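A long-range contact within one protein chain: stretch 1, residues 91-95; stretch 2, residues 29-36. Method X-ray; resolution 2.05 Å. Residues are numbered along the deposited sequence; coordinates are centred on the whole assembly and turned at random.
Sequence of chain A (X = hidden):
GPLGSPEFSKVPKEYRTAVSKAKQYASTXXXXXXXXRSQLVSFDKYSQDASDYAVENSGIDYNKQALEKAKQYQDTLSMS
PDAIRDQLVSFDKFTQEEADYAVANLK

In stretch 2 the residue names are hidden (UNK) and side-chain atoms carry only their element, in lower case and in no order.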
# COMPACT_ATOMS: atom_id res chain seq x y z
N PHE A 91 -11.46 -6.02 4.75
CA PHE A 91 -11.01 -5.53 3.46
C PHE A 91 -9.66 -6.12 3.01
O PHE A 91 -9.60 -6.71 1.93
CB PHE A 91 -11.02 -4.00 3.45
CG PHE A 91 -10.78 -3.37 2.10
CD1 PHE A 91 -11.83 -3.19 1.21
CD2 PHE A 91 -9.52 -2.93 1.73
CE1 PHE A 91 -11.61 -2.61 -0.04
CE2 PHE A 91 -9.31 -2.32 0.50
CZ PHE A 91 -10.36 -2.17 -0.38
N ASP A 92 -8.58 -5.95 3.82
CA ASP A 92 -7.24 -6.46 3.45
C ASP A 92 -7.08 -7.97 3.57
O ASP A 92 -6.15 -8.54 3.00
CB ASP A 92 -6.11 -5.73 4.20
CG ASP A 92 -6.03 -4.28 3.84
OD1 ASP A 92 -5.75 -3.98 2.64
OD2 ASP A 92 -6.32 -3.44 4.70
N LYS A 93 -7.97 -8.62 4.32
CA LYS A 93 -7.95 -10.07 4.52
C LYS A 93 -6.76 -10.61 5.32
O LYS A 93 -6.37 -11.76 5.14
CB LYS A 93 -8.26 -10.87 3.24
CG LYS A 93 -9.68 -10.58 2.70
CD LYS A 93 -9.95 -11.27 1.37
CE LYS A 93 -8.96 -10.85 0.30
NZ LYS A 93 -9.37 -11.34 -1.03
N PHE A 94 -6.25 -9.79 6.26
CA PHE A 94 -5.31 -10.25 7.28
C PHE A 94 -6.16 -11.13 8.18
O PHE A 94 -7.38 -10.94 8.27
CB PHE A 94 -4.79 -9.07 8.11
CG PHE A 94 -3.68 -8.32 7.42
CD1 PHE A 94 -2.39 -8.83 7.38
CD2 PHE A 94 -3.94 -7.11 6.77
CE1 PHE A 94 -1.36 -8.14 6.73
CE2 PHE A 94 -2.91 -6.43 6.10
CZ PHE A 94 -1.63 -6.95 6.08
N THR A 95 -5.54 -12.07 8.90
CA THR A 95 -6.28 -12.90 9.86
C THR A 95 -6.64 -11.99 11.04
O THR A 95 -6.02 -10.93 11.21
CB THR A 95 -5.39 -14.07 10.35
OG1 THR A 95 -4.36 -13.52 11.17
CG2 THR A 95 -4.77 -14.87 9.19
N UNK A 29 5.05 -2.60 -0.12
CA UNK A 29 3.59 -2.48 0.03
C UNK A 29 3.25 -3.47 1.15
O UNK A 29 3.73 -4.60 1.14
c UNK A 29 3.28 -1.79 -2.40
c UNK A 29 2.85 -2.77 -1.31
c UNK A 29 1.33 -2.74 -1.15
N UNK A 30 2.48 -3.07 2.13
CA UNK A 30 2.27 -4.02 3.24
C UNK A 30 1.04 -4.95 3.13
O UNK A 30 0.03 -4.75 3.79
n UNK A 30 5.80 -1.88 4.65
c UNK A 30 3.71 -2.52 4.60
c UNK A 30 5.02 -0.81 4.57
c UNK A 30 2.42 -3.27 4.55
n UNK A 30 3.74 -1.14 4.51
c UNK A 30 4.98 -2.98 4.66
N UNK A 31 1.19 -6.01 2.33
CA UNK A 31 0.13 -6.95 1.98
C UNK A 31 -0.09 -8.07 2.94
O UNK A 31 0.85 -8.60 3.54
c UNK A 31 0.41 -7.58 0.60
c UNK A 31 0.51 -6.56 -0.51
c UNK A 31 1.29 -6.00 -3.09
s UNK A 31 0.89 -7.40 -2.05
N UNK A 32 -1.35 -8.51 3.00
CA UNK A 32 -1.72 -9.70 3.75
C UNK A 32 -1.33 -10.85 2.85
O UNK A 32 -1.01 -10.62 1.67
c UNK A 32 -3.23 -9.71 4.02
o UNK A 32 -3.98 -9.96 2.84
N UNK A 33 -1.31 -12.07 3.39
CA UNK A 33 -0.99 -13.26 2.61
C UNK A 33 -1.92 -13.37 1.40
O UNK A 33 -1.46 -13.70 0.31
c UNK A 33 -0.07 -17.12 4.94
c UNK A 33 -0.88 -17.05 3.66
c UNK A 33 -1.12 -14.51 3.49
n UNK A 33 -0.38 -18.36 5.70
c UNK A 33 -0.61 -15.79 2.82
N UNK A 34 -3.23 -13.11 1.60
CA UNK A 34 -4.22 -13.23 0.52
C UNK A 34 -4.05 -12.15 -0.57
O UNK A 34 -4.18 -12.44 -1.76
c UNK A 34 -5.93 -14.52 1.94
o UNK A 34 -5.63 -16.15 0.23
c UNK A 34 -5.66 -13.30 1.06
c UNK A 34 -5.43 -15.86 1.43
o UNK A 34 -4.82 -16.61 2.22
N UNK A 35 -3.70 -10.93 -0.15
CA UNK A 35 -3.43 -9.83 -1.10
C UNK A 35 -2.22 -10.16 -1.98
O UNK A 35 -2.27 -10.01 -3.21
c UNK A 35 -3.20 -8.53 -0.34
o UNK A 35 -3.42 -6.59 1.73
c UNK A 35 -4.38 -6.66 0.92
c UNK A 35 -4.51 -7.88 0.04
o UNK A 35 -5.28 -5.79 0.85
N UNK A 36 -1.16 -10.68 -1.36
CA UNK A 36 0.08 -11.06 -2.02
C UNK A 36 -0.14 -12.24 -2.97
O UNK A 36 0.35 -12.22 -4.10
c UNK A 36 3.15 -10.74 -2.46
c UNK A 36 3.47 -12.17 -0.42
c UNK A 36 2.53 -11.82 -1.54
c UNK A 36 1.17 -11.37 -0.98
O HOH W 1 -4.20 -13.22 4.71
O HOH W 2 -7.07 -11.09 -2.47

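Position 29 carries three carbons, one at CB bearing the other two. This beta-branched group stays out of reach of stretch 1 and buries nothing against it: V29.

Position 30 has one carbon leading to a five-membered ring of three carbons and two nitrogens, which is an imidazole, H30. The ring leads away from stretch 1; what matters is the backbone, whose O lies 3.6 Å from F94 CZ, at the edge of the phenyl ring.

At position 31 an unbranched chain runs carbon, carbon, sulfur, carbon, the signature of methionine. M31 points away from stretch 1 and is buried; its backbone C lies 3.7 Å from F94 CZ.

Position 32 has just one carbon and one oxygen, with CB pointing toward stretch 1. The oxygen sits 2.6 Å from the backbone O of D92, and a lone hydroxyl on CB means serine. S32 OG donates to D92 O and, in its p rotamer, accepts from the backbone N of position 35 at 3.2 Å, capping the helix that begins at 33. Its CB rests 3.5 Å from the centroid of the F94 ring, almost on the ring normal, a CH-pi contact.

Position 33 shows four carbons in a row ending in nitrogen: K33. It makes no contact with stretch 1.

Position 34 has three carbons, the third carrying two oxygens, so it is a glutamate, E34. Its CB lies 4.2 Å from K93 CB while the carboxylate leads away. Two waters join these residues: one bridges E34 N and K93 O, the other links K93 NZ to E34 O, the latter bond weak.

Position 35 repeats that composition, but its extended chi2 brings the carboxylate to stretch 1: E35. Its OE1 accepts from S32 N at 3.1 Å, completing a reciprocal cap, while OE2 approaches D92 OD1 to 2.6 Å, close enough that one acid probably holds a proton.

Position 36 has four carbons forked at the second, L36; it lies beyond reach of stretch 1, and its N bonds to S32 O at 3.0 Å.

The contact works by making one helix start do two jobs. S32 and E35 lock each other through the capping box, and the same serine hydroxyl spends its proton on D92 O, near the end of another helix, where K93 breaks away with positive phi. F94 then lays its face against S32, and waters fill the margin beside K93.

Stretch 2, residues 29-36: VHMSKEEL
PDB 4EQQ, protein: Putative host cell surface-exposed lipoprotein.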